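Local structure of predicted ATPase of the ABC class (Vibrio vulnificus, 5D6A) at residues T261-G266 / S404-M409; G270-L275 / L359-T364; P389-I394 / S412-D417. The protein probably binds and hydrolyses ATP as a P-loop ATPase of the ABC class, and here holds the ATP analogue AMP-PNP. One frame throughout, in Å; residues are numbered along the deposited sequence.

Interaction 1 (T261-G266 / S404-M409)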
loop_
_atom_site.group_PDB
_atom_site.type_symbol
_atom_site.label_atom_id
_atom_site.label_comp_id
_atom_site.label_asym_id
_atom_site.label_seq_id
_atom_site.Cartn_x
_atom_site.Cartn_y
_atom_site.Cartn_z
ATOM N N THR A 261 27.267 -0.372 9.857
ATOM C CA THR A 261 27.776 -0.137 8.510
ATOM C C THR A 261 26.920 0.920 7.816
ATOM O O THR A 261 25.698 0.786 7.734
ATOM C CB THR A 261 27.763 -1.428 7.671
ATOM O OG1 THR A 261 28.529 -2.441 8.334
ATOM C CG2 THR A 261 28.348 -1.180 6.281
ATOM N N LEU A 262 27.563 1.973 7.323
ATOM C CA LEU A 262 26.851 3.043 6.640
ATOM C C LEU A 262 27.026 2.947 5.136
ATOM O O LEU A 262 28.088 2.555 4.644
ATOM C CB LEU A 262 27.348 4.408 7.117
ATOM C CG LEU A 262 27.207 4.692 8.610
ATOM C CD1 LEU A 262 27.726 6.088 8.916
ATOM C CD2 LEU A 262 25.759 4.541 9.055
ATOM N N ILE A 263 25.968 3.303 4.417
ATOM C CA ILE A 263 25.967 3.320 2.960
ATOM C C ILE A 263 25.652 4.755 2.551
ATOM O O ILE A 263 24.498 5.175 2.564
ATOM C CB ILE A 263 24.940 2.328 2.381
ATOM C CG1 ILE A 263 25.338 0.897 2.761
ATOM C CG2 ILE A 263 24.858 2.456 0.864
ATOM C CD1 ILE A 263 24.382 -0.168 2.265
ATOM N N VAL A 264 26.693 5.502 2.203
ATOM C CA VAL A 264 26.546 6.909 1.846
ATOM C C VAL A 264 26.710 7.168 0.352
ATOM O O VAL A 264 26.879 6.241 -0.442
ATOM C CB VAL A 264 27.565 7.770 2.620
ATOM C CG1 VAL A 264 27.362 7.598 4.118
ATOM C CG2 VAL A 264 28.996 7.418 2.233
ATOM N N GLY A 265 26.647 8.443 -0.018
ATOM C CA GLY A 265 26.790 8.862 -1.404
ATOM C C GLY A 265 25.700 9.838 -1.787
ATOM O O GLY A 265 24.697 9.970 -1.083
ATOM N N GLY A 266 25.901 10.529 -2.905
ATOM C CA GLY A 266 24.925 11.490 -3.403
ATOM C C GLY A 266 23.664 10.795 -3.880
ATOM O O GLY A 266 23.580 9.561 -3.879
ATOM N N SER A 404 23.893 -5.938 14.712
ATOM C CA SER A 404 24.450 -5.126 13.632
ATOM C C SER A 404 23.378 -4.260 12.969
ATOM O O SER A 404 22.185 -4.556 13.045
ATOM C CB SER A 404 25.123 -6.018 12.594
ATOM O OG SER A 404 26.185 -6.755 13.179
ATOM N N THR A 405 23.815 -3.184 12.324
ATOM C CA THR A 405 22.901 -2.263 11.662
ATOM C C THR A 405 23.521 -1.698 10.393
ATOM O O THR A 405 24.669 -1.253 10.396
ATOM C CB THR A 405 22.523 -1.088 12.588
ATOM O OG1 THR A 405 21.923 -1.593 13.787
ATOM C CG2 THR A 405 21.544 -0.148 11.901
ATOM N N ILE A 406 22.752 -1.722 9.310
ATOM C CA ILE A 406 23.195 -1.190 8.030
ATOM C C ILE A 406 22.246 -0.043 7.702
ATOM O O ILE A 406 21.027 -0.233 7.681
ATOM C CB ILE A 406 23.171 -2.263 6.929
ATOM C CG1 ILE A 406 23.903 -3.521 7.409
ATOM C CG2 ILE A 406 23.796 -1.722 5.650
ATOM C CD1 ILE A 406 23.901 -4.658 6.413
ATOM N N ILE A 407 22.800 1.146 7.456
ATOM C CA ILE A 407 21.972 2.327 7.206
ATOM C C ILE A 407 22.346 3.113 5.951
ATOM O O ILE A 407 23.506 3.477 5.756
ATOM C CB ILE A 407 22.053 3.310 8.398
ATOM C CG1 ILE A 407 21.894 2.562 9.721
ATOM C CG2 ILE A 407 21.003 4.410 8.272
ATOM C CD1 ILE A 407 21.953 3.455 10.938
ATOM N N VAL A 408 21.348 3.375 5.110
ATOM C CA VAL A 408 21.530 4.195 3.922
ATOM C C VAL A 408 21.283 5.618 4.394
ATOM O O VAL A 408 20.204 5.920 4.899
ATOM C CB VAL A 408 20.534 3.834 2.804
ATOM C CG1 VAL A 408 20.575 4.871 1.690
ATOM C CG2 VAL A 408 20.827 2.445 2.257
HETATM N N MSE A 409 22.279 6.488 4.237
HETATM C CA MSE A 409 22.164 7.863 4.719
HETATM C C MSE A 409 22.188 8.887 3.615
HETATM O O MSE A 409 21.239 8.981 2.838
HETATM C CB MSE A 409 23.284 8.088 5.726
HETATM C CG MSE A 409 23.152 7.144 6.914
HETATM SE SE MSE A 409 23.124 8.181 8.582
HETATM C CE MSE A 409 24.868 9.084 8.384
#

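Interaction 2 (G270-L275 / L359-T364). With ANP (phosphoaminophosphonic acid-adenylate ester), chain C.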
loop_
_atom_site.group_PDB
_atom_site.type_symbol
_atom_site.label_atom_id
_atom_site.label_comp_id
_atom_site.label_asym_id
_atom_site.label_seq_id
_atom_site.Cartn_x
_atom_site.Cartn_y
_atom_site.Cartn_z
ATOM N N GLY A 270 22.738 4.583 -6.205
ATOM C CA GLY A 270 22.560 3.147 -5.957
ATOM C C GLY A 270 22.596 2.664 -4.515
ATOM O O GLY A 270 22.887 1.496 -4.271
ATOM N N LYS A 271 22.286 3.541 -3.564
ATOM C CA LYS A 271 22.310 3.174 -2.145
ATOM C C LYS A 271 21.144 2.261 -1.783
ATOM O O LYS A 271 21.344 1.224 -1.151
ATOM C CB LYS A 271 22.299 4.414 -1.250
ATOM C CG LYS A 271 23.445 5.383 -1.516
ATOM C CD LYS A 271 23.444 6.569 -0.556
ATOM C CE LYS A 271 22.225 7.470 -0.708
ATOM N NZ LYS A 271 22.144 8.088 -2.058
ATOM N N SER A 272 19.931 2.647 -2.173
ATOM C CA SER A 272 18.749 1.824 -1.900
ATOM C C SER A 272 18.822 0.504 -2.633
ATOM O O SER A 272 18.449 -0.527 -2.084
ATOM C CB SER A 272 17.455 2.532 -2.296
ATOM O OG SER A 272 17.125 3.554 -1.379
ATOM N N THR A 273 19.297 0.538 -3.876
ATOM C CA THR A 273 19.413 -0.674 -4.680
ATOM C C THR A 273 20.299 -1.704 -3.979
ATOM O O THR A 273 20.002 -2.902 -3.992
ATOM C CB THR A 273 19.966 -0.369 -6.081
ATOM O OG1 THR A 273 19.092 0.552 -6.745
ATOM C CG2 THR A 273 20.079 -1.641 -6.910
ATOM N N LEU A 274 21.383 -1.234 -3.366
ATOM C CA LEU A 274 22.278 -2.120 -2.634
ATOM C C LEU A 274 21.570 -2.659 -1.393
ATOM O O LEU A 274 21.590 -3.862 -1.136
ATOM C CB LEU A 274 23.568 -1.393 -2.232
ATOM C CG LEU A 274 24.546 -2.172 -1.338
ATOM C CD1 LEU A 274 24.921 -3.512 -1.949
ATOM C CD2 LEU A 274 25.791 -1.348 -1.062
ATOM N N LEU A 275 20.937 -1.765 -0.637
ATOM C CA LEU A 275 20.229 -2.154 0.581
ATOM C C LEU A 275 19.062 -3.079 0.249
ATOM O O LEU A 275 18.808 -4.048 0.961
ATOM C CB LEU A 275 19.724 -0.918 1.331
ATOM C CG LEU A 275 19.113 -1.166 2.714
ATOM C CD1 LEU A 275 20.152 -1.748 3.658
ATOM C CD2 LEU A 275 18.531 0.115 3.294
ATOM N N LEU A 359 17.962 -3.109 9.322
ATOM C CA LEU A 359 18.191 -2.363 8.093
ATOM C C LEU A 359 17.377 -1.082 8.145
ATOM O O LEU A 359 16.193 -1.114 8.455
ATOM C CB LEU A 359 17.791 -3.210 6.883
ATOM C CG LEU A 359 18.407 -4.616 6.856
ATOM C CD1 LEU A 359 17.909 -5.395 5.651
ATOM C CD2 LEU A 359 19.929 -4.557 6.868
ATOM N N ILE A 360 18.016 0.048 7.856
ATOM C CA ILE A 360 17.347 1.348 7.896
ATOM C C ILE A 360 17.709 2.198 6.691
ATOM O O ILE A 360 18.855 2.203 6.251
ATOM C CB ILE A 360 17.714 2.124 9.180
ATOM C CG1 ILE A 360 17.258 1.338 10.411
ATOM C CG2 ILE A 360 17.087 3.514 9.167
ATOM C CD1 ILE A 360 17.615 1.987 11.727
ATOM N N ASP A 361 16.719 2.914 6.163
ATOM C CA ASP A 361 16.918 3.796 5.018
ATOM C C ASP A 361 16.425 5.180 5.414
ATOM O O ASP A 361 15.230 5.384 5.630
ATOM C CB ASP A 361 16.168 3.271 3.791
ATOM C CG ASP A 361 16.458 4.076 2.531
ATOM O OD1 ASP A 361 16.977 5.208 2.635
ATOM O OD2 ASP A 361 16.158 3.574 1.427
ATOM N N GLU A 362 17.357 6.124 5.500
ATOM C CA GLU A 362 17.060 7.495 5.907
ATOM C C GLU A 362 15.929 8.140 5.099
ATOM O O GLU A 362 15.222 9.011 5.608
ATOM C CB GLU A 362 18.334 8.345 5.824
ATOM C CG GLU A 362 18.207 9.729 6.439
ATOM C CD GLU A 362 19.525 10.487 6.481
ATOM O OE1 GLU A 362 20.390 10.253 5.608
ATOM O OE2 GLU A 362 19.689 11.336 7.385
ATOM N N ASP A 363 15.754 7.707 3.853
ATOM C CA ASP A 363 14.696 8.252 3.002
ATOM C C ASP A 363 13.294 7.721 3.342
ATOM O O ASP A 363 12.296 8.282 2.897
ATOM C CB ASP A 363 15.025 8.031 1.521
ATOM C CG ASP A 363 16.229 8.853 1.059
ATOM O OD1 ASP A 363 16.828 9.572 1.891
ATOM O OD2 ASP A 363 16.569 8.789 -0.141
ATOM N N THR A 364 13.218 6.651 4.126
ATOM C CA THR A 364 11.924 6.105 4.534
ATOM C C THR A 364 11.853 5.987 6.061
ATOM O O THR A 364 11.300 5.026 6.592
ATOM C CB THR A 364 11.661 4.720 3.904
ATOM O OG1 THR A 364 12.582 3.758 4.435
ATOM C CG2 THR A 364 11.793 4.786 2.387
HETATM P PG ANP C . 18.083 6.209 -1.630
HETATM O O1G ANP C . 18.634 5.081 -0.794
HETATM O O2G ANP C . 16.584 6.372 -1.517
HETATM O O3G ANP C . 18.871 7.486 -1.466
HETATM P PB ANP C . 19.698 6.256 -4.236
HETATM O O1B ANP C . 20.963 5.813 -3.565
HETATM O O2B ANP C . 19.502 7.739 -4.451
HETATM N N3B ANP C . 18.334 5.687 -3.288
HETATM P PA ANP C . 18.751 4.311 -6.046
HETATM O O1A ANP C . 19.509 3.020 -5.890
HETATM O O2A ANP C . 17.435 4.475 -5.327
HETATM O O3A ANP C . 19.713 5.548 -5.682
HETATM O "O5'" ANP C . 18.474 4.561 -7.606
HETATM C "C5'" ANP C . 19.534 4.501 -8.550
HETATM C "C4'" ANP C . 18.979 4.203 -9.936
HETATM O "O4'" ANP C . 20.019 3.634 -10.733
HETATM C "C3'" ANP C . 17.838 3.196 -9.926
HETATM O "O3'" ANP C . 16.868 3.537 -10.927
HETATM C "C2'" ANP C . 18.500 1.871 -10.233
HETATM O "O2'" ANP C . 17.644 1.012 -10.994
HETATM C "C1'" ANP C . 19.759 2.255 -11.004
HETATM N N9 ANP C . 20.927 1.436 -10.600
HETATM C C8 ANP C . 21.317 1.144 -9.340
HETATM N N7 ANP C . 22.429 0.365 -9.356
HETATM C C5 ANP C . 22.764 0.154 -10.641
HETATM C C6 ANP C . 23.829 -0.578 -11.364
HETATM N N6 ANP C . 24.783 -1.258 -10.689
HETATM N N1 ANP C . 23.816 -0.545 -12.717
HETATM C C2 ANP C . 22.871 0.130 -13.407
HETATM N N3 ANP C . 21.876 0.815 -12.803
HETATM C C4 ANP C . 21.773 0.863 -11.454
#

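Interaction 3 (P389-I394 / S412-D417)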
loop_
_atom_site.group_PDB
_atom_site.type_symbol
_atom_site.label_atom_id
_atom_site.label_comp_id
_atom_site.label_asym_id
_atom_site.label_seq_id
_atom_site.Cartn_x
_atom_site.Cartn_y
_atom_site.Cartn_z
ATOM N N PRO A 389 17.418 9.705 20.341
ATOM C CA PRO A 389 17.560 9.258 18.955
ATOM C C PRO A 389 18.439 8.025 18.810
ATOM O O PRO A 389 19.330 7.795 19.628
ATOM C CB PRO A 389 18.202 10.461 18.267
ATOM C CG PRO A 389 19.005 11.104 19.338
ATOM C CD PRO A 389 18.248 10.893 20.617
ATOM N N LEU A 390 18.183 7.251 17.761
ATOM C CA LEU A 390 18.916 6.016 17.495
ATOM C C LEU A 390 20.433 6.191 17.569
ATOM O O LEU A 390 21.129 5.338 18.117
ATOM C CB LEU A 390 18.521 5.454 16.125
ATOM C CG LEU A 390 19.248 4.189 15.659
ATOM C CD1 LEU A 390 19.101 3.055 16.666
ATOM C CD2 LEU A 390 18.742 3.762 14.290
ATOM N N VAL A 391 20.939 7.295 17.031
ATOM C CA VAL A 391 22.382 7.559 17.032
ATOM C C VAL A 391 23.020 7.320 18.413
ATOM O O VAL A 391 24.166 6.877 18.501
ATOM C CB VAL A 391 22.695 8.992 16.526
ATOM C CG1 VAL A 391 22.051 10.045 17.419
ATOM C CG2 VAL A 391 24.197 9.215 16.425
ATOM N N ASP A 392 22.272 7.599 19.479
ATOM C CA ASP A 392 22.765 7.404 20.846
ATOM C C ASP A 392 22.646 5.947 21.317
ATOM O O ASP A 392 23.425 5.498 22.160
ATOM C CB ASP A 392 22.015 8.323 21.825
ATOM C CG ASP A 392 22.258 9.807 21.557
ATOM O OD1 ASP A 392 23.200 10.142 20.811
ATOM O OD2 ASP A 392 21.511 10.642 22.112
ATOM N N ARG A 393 21.672 5.216 20.777
ATOM C CA ARG A 393 21.448 3.823 21.171
ATOM C C ARG A 393 22.075 2.807 20.227
ATOM O O ARG A 393 22.486 1.732 20.658
ATOM C CB ARG A 393 19.948 3.534 21.266
ATOM C CG ARG A 393 19.211 4.337 22.324
ATOM C CD ARG A 393 19.736 4.047 23.721
ATOM N NE ARG A 393 18.909 4.667 24.751
ATOM C CZ ARG A 393 19.146 4.590 26.058
ATOM N NH1 ARG A 393 20.201 3.924 26.515
ATOM N NH2 ARG A 393 18.326 5.188 26.915
ATOM N N ILE A 394 22.146 3.142 18.945
ATOM C CA ILE A 394 22.690 2.226 17.943
ATOM C C ILE A 394 24.051 1.654 18.340
ATOM O O ILE A 394 24.329 0.482 18.085
ATOM C CB ILE A 394 22.789 2.899 16.558
ATOM C CG1 ILE A 394 23.075 1.853 15.476
ATOM C CG2 ILE A 394 23.826 4.018 16.570
ATOM C CD1 ILE A 394 23.168 2.434 14.084
ATOM N N SER A 412 22.238 13.032 7.123
ATOM C CA SER A 412 22.886 13.362 8.395
ATOM C C SER A 412 24.342 12.901 8.388
ATOM O O SER A 412 24.746 12.120 7.525
ATOM C CB SER A 412 22.135 12.711 9.557
ATOM O OG SER A 412 22.034 11.306 9.385
ATOM N N GLY A 413 25.126 13.382 9.349
ATOM C CA GLY A 413 26.542 13.020 9.418
ATOM C C GLY A 413 27.077 12.673 10.793
ATOM O O GLY A 413 28.240 12.289 10.923
ATOM N N ASP A 414 26.243 12.796 11.822
ATOM C CA ASP A 414 26.681 12.482 13.187
ATOM C C ASP A 414 26.830 10.970 13.432
ATOM O O ASP A 414 27.409 10.556 14.439
ATOM C CB ASP A 414 25.757 13.134 14.226
ATOM C CG ASP A 414 24.297 12.799 14.010
ATOM O OD1 ASP A 414 23.978 12.110 13.016
ATOM O OD2 ASP A 414 23.462 13.238 14.829
ATOM N N TYR A 415 26.308 10.158 12.514
ATOM C CA TYR A 415 26.449 8.701 12.604
ATOM C C TYR A 415 27.856 8.242 12.233
ATOM O O TYR A 415 28.296 7.179 12.663
ATOM C CB TYR A 415 25.457 7.992 11.681
ATOM C CG TYR A 415 24.062 7.848 12.226
ATOM C CD1 TYR A 415 23.141 8.882 12.132
ATOM C CD2 TYR A 415 23.655 6.656 12.809
ATOM C CE1 TYR A 415 21.854 8.737 12.624
ATOM C CE2 TYR A 415 22.375 6.501 13.302
ATOM C CZ TYR A 415 21.478 7.542 13.207
ATOM O OH TYR A 415 20.205 7.384 13.699
ATOM N N LEU A 416 28.551 9.039 11.424
ATOM C CA LEU A 416 29.910 8.710 10.976
ATOM C C LEU A 416 30.866 8.433 12.131
ATOM O O LEU A 416 31.848 7.704 11.975
ATOM C CB LEU A 416 30.484 9.856 10.136
ATOM C CG LEU A 416 29.755 10.221 8.844
ATOM C CD1 LEU A 416 30.402 11.447 8.216
ATOM C CD2 LEU A 416 29.748 9.049 7.875
ATOM N N ASP A 417 30.569 9.021 13.285
ATOM C CA ASP A 417 31.407 8.873 14.464
ATOM C C ASP A 417 31.373 7.452 15.035
ATOM O O ASP A 417 32.422 6.859 15.293
ATOM C CB ASP A 417 30.969 9.890 15.525
ATOM C CG ASP A 417 31.971 10.037 16.657
ATOM O OD1 ASP A 417 33.108 9.527 16.546
ATOM O OD2 ASP A 417 31.621 10.692 17.660
#

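Interaction 1 (T261-G266 / S404-M409)
I263 sets CG1 anti to its carbonyl carbon (chi1 -64°) and extends from there (chi2 179°), while I406 turns its CG2 branch anti to the backbone N, and so CD1 of I263 meets CG2 of I406 at 3.8 Å. These side chains belong to two parallel neighbours of the mixed sheet in the P-loop domain: strand 260-264, which leads into a glycine-rich loop, containing G265, that fits a Walker A motif, and strand 404-408. Their short axes come within 4.7 Å at an angle of 13°. T261 N donates to T405 O and its carbonyl O accepts from I407 N. Two residues on, I263 N bonds to I407 O at 2.8 Å and I263 O takes M409 N at 3.1 Å. The sheet face bearing I263 and V408, where CB of I263 meets CG2 of V408 at 4.1 Å, is covered by helix 271-280 through K271, L274 and L275. On the reverse face L262 lies alongside I407, the two pointing the same way, with CD2 of L262 4.0 Å from CB of I407. M409 is a selenomethionine; its chain bends at chi2 and chi3 and runs across the leucine, CE ending 4.2 Å from CD1 of L262.

Interaction 2 (G270-L275 / L359-T364)
Helix 271-275 and strand 359-361 run nearly antiparallel, at 162° with axes 10.0 Å apart, bringing S272 opposite D361 and L275 opposite L359. At the phosphate end the hydroxyl OG of S272 lies 3.0 Å from OD2 of D361; whether the two bond is doubtful, because the hydroxyl is modelled too close to the gamma phosphate. D361 holds CG anti to its own nitrogen (chi1 -174°), sending the carboxylate from the strand toward the helix start. Its other oxygen, OD1, is fixed by D363 N at 3.0 Å in an Asx turn, the amide coming from above the carboxylate plane. Further down, L275 packs against the strand: CD2 reaches I360 O at 3.6 Å and crosses CB of D361, while CD1 packs on CB of L359.

The sequence and geometry fit a Walker A loop and helix facing a Walker B strand, and AMP-PNP lies along the helix start. K271 grips the beta phosphate twice, its N at 2.6 Å from O1B and its NZ at 3.0 Å from the same oxygen; the lysine chain, bent at chi3 and chi4, also makes a weak bond to O3G. T273 holds O1A with both N and OG1, and G270 N donates to the bridging O3A. D361 OD2 stands 3.7 Å from O1G, and D363 also faces the gamma phosphate, while D336 of the second subunit adds a backbone carbonyl to the nucleotide. Helix-end amides and the lysine should together offset much of the phosphate charge. S272 and D361 stand where, in P-loop ATPases, the corresponding hydroxyl and carboxylate serve the magnesium ion, so a similar role is possible here.

Interaction 3 (P389-I394 / S412-D417)
Y415 lays one face of its ring against V391, with CB of the valine 4.0 Å from the ring centroid and 18° off the normal, a CH-pi contact offset toward the rim. This is the dense part of the join between the start of helix 390-401 and the loop that follows strand 404-408. I394, one turn further along the helix, brings CD1 to the edge of the same ring, 4.2 Å from CE2. The L390 side chain crosses that of Y415 at about a right angle, its CB 3.5 Å from the OH. That hydroxyl sits by the first turn of the helix and makes a weak hydrogen bond to M370 O, so a polar atom within an apolar setting has a partner.

Toward solvent the packing is looser. V391 and D414 are both partly exposed, and they meet only through CG2 of the valine, 4.0 Å from D414 O and 4.3 Å from CG of the aspartate. With chi1 at 61°, V391 puts CG1 between the backbone N and the carbonyl carbon, leaving CG2 to lean over the loop backbone. On the inner side the contact continues into the sheet: I394 rests on T405 and I407 of strand 404-408 and on I260 of strand 260-264, while Y415 touches I407 and L262. L416, separately, packs on I441 of helix 434-443.

The touching residues of interactions 1 and 2 are all buried, and the two contacts meet on strand 404-408, which pairs with 260-264 on one edge and 357-361 on the other: V408 probably bonds through N to I360 O and through O to E362 N. Interaction 3 lies farther from the nucleotide, partly at the surface, and packs on the sheet face turned away from helix 271-280. Their chemistry follows position. Interaction 1 is a ladder of backbone bonds between apolar faces, interaction 2 is polar around phosphate, and interaction 3 is aromatic and aliphatic. E362 links the last two, its OE2 accepting a probable hydrogen bond from S412 N.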